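Local coordinates for protein eukaryotic peptide chain release factor GTP-binding subunit (Schizosaccharomyces pombe, PDB 1R5B) that belongs to the elongation factor Tu family of P-loop GTP-binding proteins and is the GTP-binding subunit of the eukaryotic peptide chain release factor, at residues Phe274-Ala279 with Val335-Arg340; Ala279-Tyr282 with Gly286-Leu289; Asn301-Val306 with Asn310-Val315; Thr316-Glu321 with Ser327-Gly332. All coordinates share one frame; numbering follows the deposited sequence.

All four contacts lie in the curled antiparallel sheet that forms the beta-barrel domain following the GTP-binding domain. Contact 1 lies between the others: its centre is about 8 Å from that of contact 2 and about 9 Å from those of contacts 3 and 4, while contacts 2, 3 and 4 have centres 14 to 15 Å from one another. Residues 335-340 make the junctions, with backbone bonds from Leu-289 N in contact 2 to Leu-337 O (2.9 Å), from Arg-340 N to Glu-314 O (2.9 Å) in contact 3 and from Arg-336 N to Tyr-319 O (2.8 Å) in contact 4. Contacts 2, 3 and 4 are hairpins; contact 1 joins non-adjacent strands by side chains.

Contact 1: residues Phe274-Ala279 with Val335-Arg340; sequences FIMPIA and VRLRVR
Met-276 meets Val-335 and Leu-337 across the interior of the beta barrel, the fold usual for the second domain of elongation factor Tu relatives. The strands carrying them, 275-283 and 334-340, are not partners in the sheet: each pairs with strand 287-292, and no hydrogen bond joins the two segments directly. Even the closest pair of CA atoms, those of Met-276 and Val-335, is 9.2 Å apart, so the whole link rests on side chains.

The interactions are apolar, and the sulfur of Met-276 is at their centre. Its SD lies 3.6 Å from Val-335 CG2, the two side chains passing at a slant, and 3.9 Å from Leu-337 CD1. Met-276 and Leu-337 reach toward each other tip to tip. The methionine can span the gap because CG stands opposite the backbone N (chi1 -178°) and the next bond also runs nearly straight; only the last bend, chi3 87°, turns the terminal methyl off this line. All three residues are buried.

Strand 351-353 lies beside both Met-276 and Leu-337: Met-276 is backbone-bonded to Leu-352, whose side chain touches Met-276 and Leu-337. Leu-337 also rests on Ile-318. The bent end of the methionine brings its CE to 3.9 Å from Leu-337 CD1.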
loop_
_atom_site.group_PDB
_atom_site.type_symbol
_atom_site.label_atom_id
_atom_site.label_comp_id
_atom_site.label_asym_id
_atom_site.label_seq_id
_atom_site.Cartn_x
_atom_site.Cartn_y
_atom_site.Cartn_z
ATOM N N PHE A 274 -2.732 -13.551 4.603
ATOM C CA PHE A 274 -3.985 -13.050 4.040
ATOM C C PHE A 274 -4.823 -12.372 5.130
ATOM O O PHE A 274 -4.962 -12.900 6.241
ATOM C CB PHE A 274 -4.752 -14.224 3.410
ATOM C CG PHE A 274 -6.098 -13.863 2.806
ATOM C CD1 PHE A 274 -6.189 -13.042 1.694
ATOM C CD2 PHE A 274 -7.271 -14.402 3.323
ATOM C CE1 PHE A 274 -7.435 -12.728 1.122
ATOM C CE2 PHE A 274 -8.520 -14.101 2.747
ATOM C CZ PHE A 274 -8.597 -13.262 1.657
ATOM N N ILE A 275 -5.348 -11.196 4.806
ATOM C CA ILE A 275 -6.284 -10.467 5.649
ATOM C C ILE A 275 -7.330 -9.792 4.763
ATOM O O ILE A 275 -6.970 -9.048 3.870
ATOM C CB ILE A 275 -5.557 -9.389 6.453
ATOM C CG1 ILE A 275 -4.456 -10.021 7.330
ATOM C CG2 ILE A 275 -6.582 -8.600 7.297
ATOM C CD1 ILE A 275 -3.570 -9.026 8.054
ATOM N N MET A 276 -8.611 -10.056 5.008
ATOM C CA MET A 276 -9.714 -9.428 4.269
ATOM C C MET A 276 -10.903 -9.254 5.202
ATOM O O MET A 276 -11.611 -10.217 5.464
ATOM C CB MET A 276 -10.163 -10.263 3.055
ATOM C CG MET A 276 -11.287 -9.585 2.252
ATOM S SD MET A 276 -12.238 -10.600 1.128
ATOM C CE MET A 276 -13.386 -11.172 2.119
ATOM N N PRO A 277 -11.122 -8.041 5.698
ATOM C CA PRO A 277 -12.357 -7.725 6.422
ATOM C C PRO A 277 -13.582 -7.959 5.545
ATOM O O PRO A 277 -13.550 -7.643 4.360
ATOM C CB PRO A 277 -12.206 -6.237 6.747
ATOM C CG PRO A 277 -10.727 -5.964 6.661
ATOM C CD PRO A 277 -10.207 -6.888 5.627
ATOM N N ILE A 278 -14.641 -8.510 6.124
ATOM C CA ILE A 278 -15.851 -8.852 5.378
ATOM C C ILE A 278 -16.759 -7.642 5.330
ATOM O O ILE A 278 -17.244 -7.213 6.354
ATOM C CB ILE A 278 -16.575 -10.031 6.048
ATOM C CG1 ILE A 278 -15.670 -11.275 6.028
ATOM C CG2 ILE A 278 -17.908 -10.295 5.366
ATOM C CD1 ILE A 278 -16.198 -12.448 6.838
ATOM N N ALA A 279 -16.955 -7.073 4.145
ATOM C CA ALA A 279 -17.868 -5.948 3.969
ATOM C C ALA A 279 -19.309 -6.395 3.748
ATOM O O ALA A 279 -20.223 -5.710 4.167
ATOM C CB ALA A 279 -17.409 -5.071 2.825
ATOM N N VAL A 335 -12.823 -8.136 -3.828
ATOM C CA VAL A 335 -13.230 -9.454 -4.284
ATOM C C VAL A 335 -14.551 -9.895 -3.685
ATOM O O VAL A 335 -15.013 -9.348 -2.691
ATOM C CB VAL A 335 -12.160 -10.511 -3.951
ATOM C CG1 VAL A 335 -10.887 -10.230 -4.748
ATOM C CG2 VAL A 335 -11.871 -10.559 -2.443
ATOM N N ARG A 336 -15.141 -10.896 -4.328
ATOM C CA ARG A 336 -16.346 -11.569 -3.857
ATOM C C ARG A 336 -16.046 -13.064 -3.860
ATOM O O ARG A 336 -15.746 -13.643 -4.910
ATOM C CB ARG A 336 -17.527 -11.253 -4.765
ATOM C CG ARG A 336 -17.955 -9.799 -4.699
ATOM C CD ARG A 336 -18.113 -9.132 -6.059
ATOM N NE ARG A 336 -18.313 -7.684 -5.943
ATOM C CZ ARG A 336 -19.238 -6.977 -6.602
ATOM N NH1 ARG A 336 -20.074 -7.561 -7.454
ATOM N NH2 ARG A 336 -19.324 -5.663 -6.415
ATOM N N LEU A 337 -16.108 -13.668 -2.678
ATOM C CA LEU A 337 -15.641 -15.020 -2.468
ATOM C C LEU A 337 -16.791 -15.943 -2.119
ATOM O O LEU A 337 -17.441 -15.756 -1.092
ATOM C CB LEU A 337 -14.655 -15.027 -1.311
ATOM C CG LEU A 337 -13.501 -14.017 -1.344
ATOM C CD1 LEU A 337 -12.606 -14.268 -0.160
ATOM C CD2 LEU A 337 -12.702 -14.112 -2.642
ATOM N N ARG A 338 -17.066 -16.936 -2.956
ATOM C CA ARG A 338 -17.934 -18.017 -2.515
ATOM C C ARG A 338 -17.153 -18.886 -1.539
ATOM O O ARG A 338 -15.985 -19.185 -1.769
ATOM C CB ARG A 338 -18.455 -18.866 -3.675
ATOM C CG ARG A 338 -19.427 -19.950 -3.206
ATOM C CD ARG A 338 -20.176 -20.676 -4.307
ATOM N NE ARG A 338 -21.061 -19.779 -5.048
ATOM C CZ ARG A 338 -20.755 -19.163 -6.184
ATOM N NH1 ARG A 338 -19.567 -19.314 -6.748
ATOM N NH2 ARG A 338 -21.653 -18.380 -6.764
ATOM N N VAL A 339 -17.806 -19.280 -0.453
ATOM C CA VAL A 339 -17.175 -20.096 0.580
ATOM C C VAL A 339 -18.024 -21.307 0.935
ATOM O O VAL A 339 -19.225 -21.314 0.727
ATOM C CB VAL A 339 -16.866 -19.280 1.864
ATOM C CG1 VAL A 339 -15.925 -18.139 1.542
ATOM C CG2 VAL A 339 -18.137 -18.752 2.521
ATOM N N ARG A 340 -17.371 -22.318 1.490
ATOM C CA ARG A 340 -17.979 -23.607 1.781
ATOM C C ARG A 340 -17.650 -24.012 3.213
ATOM O O ARG A 340 -16.516 -23.810 3.672
ATOM C CB ARG A 340 -17.438 -24.656 0.806
ATOM C CG ARG A 340 -17.954 -26.064 1.024
ATOM C CD ARG A 340 -17.202 -27.107 0.228
ATOM N NE ARG A 340 -17.875 -27.429 -1.031
ATOM C CZ ARG A 340 -18.407 -28.612 -1.345
ATOM N NH1 ARG A 340 -18.374 -29.643 -0.500
ATOM N NH2 ARG A 340 -18.989 -28.767 -2.529
#

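Contact 2: residues Ala279-Tyr282 with Gly286-Leu289; sequences ASKY and GTIL
Thr-287 OG1 is held by two hydrogen bonds, with Lys-283 NZ and with Asp-343 OD2, while the other branch of the same side chain, CG2, touches Lys-281 CE at 4.0 Å. The contact lies beside the turn of a beta hairpin built from strands 275-283 and 287-292, two neighbouring antiparallel strands of the barrel sheet, with the local strand directions 166° apart. Tyr-282 and Ile-288 form its hydrogen-bonded pair: Ile-288 N donates to Tyr-282 O at 2.9 Å, and Tyr-282 N returns a longer bond to Ile-288 O at 3.3 Å. Lys-281 and Leu-289 follow as a non-hydrogen-bonded pair, and there Lys-281 CA approaches Ile-288 O in a CA-H...O contact of 3.3 Å. Further along, Ala-279 and Ser-280 both face Glu-290 in a classic beta bulge.

On the face that carries Lys-281 and Leu-289, the two side chains run side by side in the same direction, Lys-281 CG 3.9 Å from Leu-289 CD2. The lysine is fully extended, with CG opposite its backbone N (chi1 -179°), which carries NZ past Thr-287 to a hydrogen bond with Val-346 O; a weak one goes to Asp-343 O.

The opposite face holds Tyr-282 and Ile-288. With chi1 at 49°, the tyrosine CG sits between the backbone N and the carbonyl carbon, and the ring folds over its cross-strand neighbour. Ile-288 CG2 makes a CH-pi contact with one ring face, displaced toward the rim, and comes within 3.6 Å of Tyr-282 CZ.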
loop_
_atom_site.group_PDB
_atom_site.type_symbol
_atom_site.label_atom_id
_atom_site.label_comp_id
_atom_site.label_asym_id
_atom_site.label_seq_id
_atom_site.Cartn_x
_atom_site.Cartn_y
_atom_site.Cartn_z
ATOM N N ALA A 279 -16.955 -7.073 4.145
ATOM C CA ALA A 279 -17.868 -5.948 3.969
ATOM C C ALA A 279 -19.309 -6.395 3.748
ATOM O O ALA A 279 -20.223 -5.710 4.167
ATOM C CB ALA A 279 -17.409 -5.071 2.825
ATOM N N SER A 280 -19.519 -7.529 3.088
ATOM C CA SER A 280 -20.874 -8.015 2.852
ATOM C C SER A 280 -21.011 -9.510 2.982
ATOM O O SER A 280 -20.026 -10.237 2.970
ATOM C CB SER A 280 -21.358 -7.605 1.470
ATOM O OG SER A 280 -21.250 -6.210 1.319
ATOM N N LYS A 281 -22.260 -9.948 3.109
ATOM C CA LYS A 281 -22.593 -11.360 3.152
ATOM C C LYS A 281 -23.941 -11.550 2.478
ATOM O O LYS A 281 -24.946 -11.056 2.971
ATOM C CB LYS A 281 -22.649 -11.859 4.600
ATOM C CG LYS A 281 -22.965 -13.351 4.735
ATOM C CD LYS A 281 -22.991 -13.814 6.188
ATOM C CE LYS A 281 -23.236 -15.325 6.292
ATOM N NZ LYS A 281 -23.888 -15.710 7.577
ATOM N N TYR A 282 -23.958 -12.238 1.343
ATOM C CA TYR A 282 -25.210 -12.595 0.685
ATOM C C TYR A 282 -25.160 -14.039 0.181
ATOM O O TYR A 282 -24.242 -14.784 0.519
ATOM C CB TYR A 282 -25.566 -11.583 -0.427
ATOM C CG TYR A 282 -24.467 -11.248 -1.425
ATOM C CD1 TYR A 282 -24.451 -11.822 -2.700
ATOM C CD2 TYR A 282 -23.466 -10.325 -1.114
ATOM C CE1 TYR A 282 -23.444 -11.500 -3.631
ATOM C CE2 TYR A 282 -22.460 -9.995 -2.038
ATOM C CZ TYR A 282 -22.459 -10.585 -3.290
ATOM O OH TYR A 282 -21.472 -10.261 -4.192
ATOM N N GLY A 286 -24.664 -20.667 -2.759
ATOM C CA GLY A 286 -23.689 -20.799 -1.693
ATOM C C GLY A 286 -23.449 -19.423 -1.091
ATOM O O GLY A 286 -23.923 -18.416 -1.627
ATOM N N THR A 287 -22.726 -19.373 0.024
ATOM C CA THR A 287 -22.505 -18.119 0.741
ATOM C C THR A 287 -21.410 -17.290 0.067
ATOM O O THR A 287 -20.442 -17.839 -0.447
ATOM C CB THR A 287 -22.155 -18.410 2.219
ATOM O OG1 THR A 287 -23.300 -18.957 2.883
ATOM C CG2 THR A 287 -21.867 -17.129 2.997
ATOM N N ILE A 288 -21.580 -15.970 0.071
ATOM C CA ILE A 288 -20.643 -15.054 -0.564
ATOM C C ILE A 288 -20.143 -14.040 0.459
ATOM O O ILE A 288 -20.941 -13.452 1.187
ATOM C CB ILE A 288 -21.307 -14.305 -1.747
ATOM C CG1 ILE A 288 -21.851 -15.283 -2.794
ATOM C CG2 ILE A 288 -20.313 -13.333 -2.388
ATOM C CD1 ILE A 288 -20.807 -16.206 -3.401
ATOM N N LEU A 289 -18.829 -13.828 0.502
ATOM C CA LEU A 289 -18.228 -12.851 1.397
ATOM C C LEU A 289 -17.442 -11.845 0.564
ATOM O O LEU A 289 -16.466 -12.209 -0.094
ATOM C CB LEU A 289 -17.319 -13.543 2.409
ATOM C CG LEU A 289 -17.986 -14.611 3.271
ATOM C CD1 LEU A 289 -16.972 -15.260 4.181
ATOM C CD2 LEU A 289 -19.129 -14.018 4.086
#

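Contact 3: residues Asn301-Val306 with Asn310-Val315; sequences NSNVLV and NQTLEV
A G1 beta bulge sits at each end of this antiparallel ladder: Asn-301 and Ser-302 both face Val-315, and Asn-310 and Gln-311 both face Val-306. Both asparagines take the left-handed backbone conformation with phi 64°, and each gives a weak, bent hydrogen bond from its backbone N, Asn-301 to Val-315 O and Asn-310 to Val-306 O.

Between the bulges the pairing is regular. Val-304 and Leu-313 exchange backbone hydrogen bonds, 2.8 Å from Val-304 N to Leu-313 O and 2.9 Å from Leu-313 N to Val-304 O. Val-306 N then meets Gln-311 O at 2.7 Å.

The valines and Leu-313 share one face. Val-304 CG1 reaches Val-315 CG2 at 3.7 Å, the side chains crossing near a right angle, and Val-306 CG2 lies 3.6 Å from Leu-313 CD1. On the other face Asn-303 OD1 touches the aliphatic Glu-314 CG at 3.5 Å, its amide almost perpendicular to the carboxylate. Near the turn both methyls of Leu-305, CD1 and CD2, lie against Asn-310 OD1, each 3.6 Å away.

Strands 351-353 and 334-340 flank the hairpin: Leu-305 is backbone-bonded to Thr-353 and Glu-314 to Arg-340, while Val-306 packs on Leu-352 and Leu-313 on Val-339.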
loop_
_atom_site.group_PDB
_atom_site.type_symbol
_atom_site.label_atom_id
_atom_site.label_comp_id
_atom_site.label_asym_id
_atom_site.label_seq_id
_atom_site.Cartn_x
_atom_site.Cartn_y
_atom_site.Cartn_z
ATOM N N ASN A 301 -9.850 -22.455 -4.167
ATOM C CA ASN A 301 -9.711 -23.676 -3.365
ATOM C C ASN A 301 -8.660 -23.579 -2.261
ATOM O O ASN A 301 -7.872 -24.500 -2.053
ATOM C CB ASN A 301 -9.457 -24.881 -4.255
ATOM C CG ASN A 301 -10.544 -25.056 -5.295
ATOM O OD1 ASN A 301 -11.656 -25.497 -4.981
ATOM N ND2 ASN A 301 -10.236 -24.703 -6.539
ATOM N N SER A 302 -8.667 -22.454 -1.559
ATOM C CA SER A 302 -7.819 -22.250 -0.398
ATOM C C SER A 302 -8.676 -22.182 0.855
ATOM O O SER A 302 -9.767 -21.617 0.837
ATOM C CB SER A 302 -7.043 -20.947 -0.532
ATOM O OG SER A 302 -6.349 -20.916 -1.762
ATOM N N ASN A 303 -8.177 -22.753 1.943
ATOM C CA ASN A 303 -8.825 -22.610 3.231
ATOM C C ASN A 303 -8.497 -21.244 3.795
ATOM O O ASN A 303 -7.436 -20.707 3.530
ATOM C CB ASN A 303 -8.364 -23.705 4.198
ATOM C CG ASN A 303 -8.979 -25.053 3.888
ATOM O OD1 ASN A 303 -9.886 -25.169 3.069
ATOM N ND2 ASN A 303 -8.487 -26.082 4.557
ATOM N N VAL A 304 -9.433 -20.681 4.551
ATOM C CA VAL A 304 -9.228 -19.435 5.257
ATOM C C VAL A 304 -9.839 -19.552 6.636
ATOM O O VAL A 304 -10.674 -20.393 6.877
ATOM C CB VAL A 304 -9.842 -18.226 4.512
ATOM C CG1 VAL A 304 -9.347 -18.166 3.072
ATOM C CG2 VAL A 304 -11.360 -18.267 4.552
ATOM N N LEU A 305 -9.410 -18.685 7.540
ATOM C CA LEU A 305 -9.898 -18.671 8.916
ATOM C C LEU A 305 -10.758 -17.448 9.098
ATOM O O LEU A 305 -10.415 -16.381 8.621
ATOM C CB LEU A 305 -8.718 -18.635 9.886
ATOM C CG LEU A 305 -9.063 -18.768 11.362
ATOM C CD1 LEU A 305 -9.634 -20.150 11.667
ATOM C CD2 LEU A 305 -7.841 -18.500 12.210
ATOM N N VAL A 306 -11.900 -17.604 9.748
ATOM C CA VAL A 306 -12.677 -16.451 10.149
ATOM C C VAL A 306 -12.305 -16.140 11.585
ATOM O O VAL A 306 -12.603 -16.925 12.485
ATOM C CB VAL A 306 -14.197 -16.689 10.075
ATOM C CG1 VAL A 306 -14.934 -15.372 10.327
ATOM C CG2 VAL A 306 -14.610 -17.287 8.739
ATOM N N ASN A 310 -12.551 -18.246 15.069
ATOM C CA ASN A 310 -11.667 -19.383 14.844
ATOM C C ASN A 310 -12.324 -20.523 14.039
ATOM O O ASN A 310 -12.128 -21.710 14.328
ATOM C CB ASN A 310 -11.132 -19.887 16.193
ATOM C CG ASN A 310 -9.780 -20.571 16.074
ATOM O OD1 ASN A 310 -8.974 -20.230 15.209
ATOM N ND2 ASN A 310 -9.526 -21.548 16.957
ATOM N N GLN A 311 -13.078 -20.138 13.012
ATOM C CA GLN A 311 -13.771 -21.070 12.136
ATOM C C GLN A 311 -13.125 -21.107 10.745
ATOM O O GLN A 311 -12.976 -20.072 10.089
ATOM C CB GLN A 311 -15.232 -20.643 12.014
ATOM C CG GLN A 311 -16.112 -21.523 11.111
ATOM C CD GLN A 311 -16.402 -22.890 11.699
ATOM O OE1 GLN A 311 -16.496 -23.872 10.965
ATOM N NE2 GLN A 311 -16.545 -22.957 13.019
ATOM N N THR A 312 -12.755 -22.303 10.301
ATOM C CA THR A 312 -12.166 -22.503 8.980
ATOM C C THR A 312 -13.254 -22.625 7.910
ATOM O O THR A 312 -14.316 -23.166 8.168
ATOM C CB THR A 312 -11.251 -23.758 8.989
ATOM O OG1 THR A 312 -10.120 -23.535 9.848
ATOM C CG2 THR A 312 -10.615 -23.981 7.633
ATOM N N LEU A 313 -12.975 -22.091 6.721
ATOM C CA LEU A 313 -13.845 -22.212 5.544
ATOM C C LEU A 313 -13.001 -22.382 4.283
ATOM O O LEU A 313 -11.851 -21.973 4.240
ATOM C CB LEU A 313 -14.701 -20.959 5.370
ATOM C CG LEU A 313 -15.758 -20.610 6.420
ATOM C CD1 LEU A 313 -16.254 -19.193 6.168
ATOM C CD2 LEU A 313 -16.933 -21.602 6.407
ATOM N N GLU A 314 -13.581 -22.969 3.245
ATOM C CA GLU A 314 -12.897 -23.097 1.974
ATOM C C GLU A 314 -13.430 -22.076 0.970
ATOM O O GLU A 314 -14.626 -22.001 0.730
ATOM C CB GLU A 314 -13.059 -24.508 1.427
ATOM C CG GLU A 314 -12.065 -24.841 0.320
ATOM C CD GLU A 314 -12.402 -26.103 -0.449
ATOM O OE1 GLU A 314 -13.372 -26.814 -0.085
ATOM O OE2 GLU A 314 -11.682 -26.386 -1.429
ATOM N N VAL A 315 -12.537 -21.282 0.394
ATOM C CA VAL A 315 -12.878 -20.417 -0.730
ATOM C C VAL A 315 -12.955 -21.235 -2.037
ATOM O O VAL A 315 -11.933 -21.671 -2.553
ATOM C CB VAL A 315 -11.833 -19.297 -0.875
ATOM C CG1 VAL A 315 -12.064 -18.481 -2.146
ATOM C CG2 VAL A 315 -11.862 -18.404 0.359
#

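Contact 4: residues Thr316-Glu321 with Ser327-Gly332; sequences TAIYDE and SSSICG
Ile-318 makes the contact alone from its side, spreading two branches over the backbone and side chain of residues 327-329. Its CD1 lies 4.0 Å from Ser-328 CA and 4.1 Å from Ser-327 O, while CG2 comes to 3.8 Å from Ser-329 OG. The split follows from the torsions: CG1 stands opposite the carbonyl carbon (chi1 -52°) and continues straight to CD1, leaving CG2 opposite the backbone N. Ser-329 turns its CB toward Ile-318, whereas Ser-327 and Ser-328 turn theirs away and meet the isoleucine with main-chain atoms. Ser-329 OG also gives a weak hydrogen bond to Ser-328 O.

Residues 316-321 and 327-332 belong to a beta hairpin of the barrel, strands 311-319 and 325-330, but no hydrogen bond joins these two segments; the pairing beside them runs from Ile-318 to Ile-326, whose side chain also packs on Ile-318.

Further out, each arm is tied to other strands: Ser-329 is backbone-bonded to Ile-298 of strand 297-299 and Ser-327 to Lys-300 just after it, while Thr-316 is backbone-bonded to Arg-338 and Tyr-319 to Arg-336. The Ser-329 side chain also touches Val-335.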
loop_
_atom_site.group_PDB
_atom_site.type_symbol
_atom_site.label_atom_id
_atom_site.label_comp_id
_atom_site.label_asym_id
_atom_site.label_seq_id
_atom_site.Cartn_x
_atom_site.Cartn_y
_atom_site.Cartn_z
ATOM N N THR A 316 -14.161 -21.443 -2.562
ATOM C CA THR A 316 -14.355 -22.237 -3.787
ATOM C C THR A 316 -14.387 -21.409 -5.073
ATOM O O THR A 316 -14.322 -21.968 -6.175
ATOM C CB THR A 316 -15.653 -23.084 -3.701
ATOM O OG1 THR A 316 -16.796 -22.231 -3.554
ATOM C CG2 THR A 316 -15.663 -23.953 -2.449
ATOM N N ALA A 317 -14.509 -20.092 -4.942
ATOM C CA ALA A 317 -14.485 -19.218 -6.110
ATOM C C ALA A 317 -14.212 -17.767 -5.744
ATOM O O ALA A 317 -14.586 -17.321 -4.671
ATOM C CB ALA A 317 -15.795 -19.331 -6.887
ATOM N N ILE A 318 -13.573 -17.050 -6.665
ATOM C CA ILE A 318 -13.255 -15.637 -6.520
ATOM C C ILE A 318 -13.818 -14.856 -7.707
ATOM O O ILE A 318 -13.739 -15.313 -8.842
ATOM C CB ILE A 318 -11.717 -15.446 -6.468
ATOM C CG1 ILE A 318 -11.090 -16.363 -5.410
ATOM C CG2 ILE A 318 -11.358 -13.985 -6.193
ATOM C CD1 ILE A 318 -9.580 -16.381 -5.442
ATOM N N TYR A 319 -14.358 -13.671 -7.436
ATOM C CA TYR A 319 -14.907 -12.794 -8.476
ATOM C C TYR A 319 -14.481 -11.348 -8.223
ATOM O O TYR A 319 -14.398 -10.912 -7.076
ATOM C CB TYR A 319 -16.440 -12.858 -8.499
ATOM C CG TYR A 319 -17.035 -14.230 -8.743
ATOM C CD1 TYR A 319 -17.366 -15.071 -7.682
ATOM C CD2 TYR A 319 -17.304 -14.675 -10.037
ATOM C CE1 TYR A 319 -17.936 -16.330 -7.905
ATOM C CE2 TYR A 319 -17.871 -15.932 -10.271
ATOM C CZ TYR A 319 -18.184 -16.751 -9.203
ATOM O OH TYR A 319 -18.730 -17.988 -9.438
ATOM N N ASP A 320 -14.223 -10.599 -9.290
ATOM C CA ASP A 320 -13.846 -9.186 -9.148
ATOM C C ASP A 320 -15.095 -8.318 -9.175
ATOM O O ASP A 320 -16.206 -8.836 -9.323
ATOM C CB ASP A 320 -12.870 -8.755 -10.246
ATOM C CG ASP A 320 -13.412 -8.984 -11.631
ATOM O OD1 ASP A 320 -14.640 -8.883 -11.832
ATOM O OD2 ASP A 320 -12.675 -9.284 -12.588
ATOM N N GLU A 321 -14.913 -6.999 -9.064
ATOM C CA GLU A 321 -16.044 -6.049 -9.098
ATOM C C GLU A 321 -16.875 -6.093 -10.399
ATOM O O GLU A 321 -17.969 -5.512 -10.457
ATOM C CB GLU A 321 -15.563 -4.607 -8.811
ATOM C CG GLU A 321 -15.975 -4.063 -7.437
ATOM C CD GLU A 321 -14.946 -3.128 -6.793
ATOM O OE1 GLU A 321 -13.853 -2.900 -7.364
ATOM O OE2 GLU A 321 -15.243 -2.615 -5.693
ATOM N N SER A 327 -8.752 -16.651 -10.870
ATOM C CA SER A 327 -8.128 -17.753 -10.144
ATOM C C SER A 327 -7.340 -17.302 -8.901
ATOM O O SER A 327 -7.016 -18.123 -8.053
ATOM C CB SER A 327 -7.213 -18.524 -11.089
ATOM O OG SER A 327 -6.242 -17.655 -11.642
ATOM N N SER A 328 -7.030 -16.012 -8.792
ATOM C CA SER A 328 -6.349 -15.483 -7.604
ATOM C C SER A 328 -6.462 -13.963 -7.472
ATOM O O SER A 328 -6.796 -13.275 -8.426
ATOM C CB SER A 328 -4.864 -15.892 -7.594
ATOM O OG SER A 328 -4.095 -15.074 -8.460
ATOM N N SER A 329 -6.170 -13.461 -6.276
ATOM C CA SER A 329 -6.205 -12.030 -5.996
ATOM C C SER A 329 -5.198 -11.667 -4.928
ATOM O O SER A 329 -4.766 -12.510 -4.173
ATOM C CB SER A 329 -7.598 -11.616 -5.528
ATOM O OG SER A 329 -8.493 -11.578 -6.616
ATOM N N ILE A 330 -4.848 -10.393 -4.852
ATOM C CA ILE A 330 -3.863 -9.916 -3.882
ATOM C C ILE A 330 -4.394 -8.718 -3.118
ATOM O O ILE A 330 -5.455 -8.172 -3.453
ATOM C CB ILE A 330 -2.557 -9.544 -4.604
ATOM C CG1 ILE A 330 -2.778 -8.409 -5.611
ATOM C CG2 ILE A 330 -1.978 -10.764 -5.334
ATOM C CD1 ILE A 330 -1.545 -7.563 -5.831
ATOM N N CYS A 331 -3.656 -8.313 -2.088
ATOM C CA CYS A 331 -3.928 -7.076 -1.375
ATOM C C CYS A 331 -4.248 -5.943 -2.354
ATOM O O CYS A 331 -3.557 -5.759 -3.376
ATOM C CB CYS A 331 -2.718 -6.687 -0.520
ATOM S SG CYS A 331 -1.142 -6.775 -1.431
ATOM N N GLY A 332 -5.291 -5.189 -2.029
ATOM C CA GLY A 332 -5.708 -4.036 -2.809
ATOM C C GLY A 332 -6.829 -4.366 -3.781
ATOM O O GLY A 332 -7.381 -3.479 -4.415
#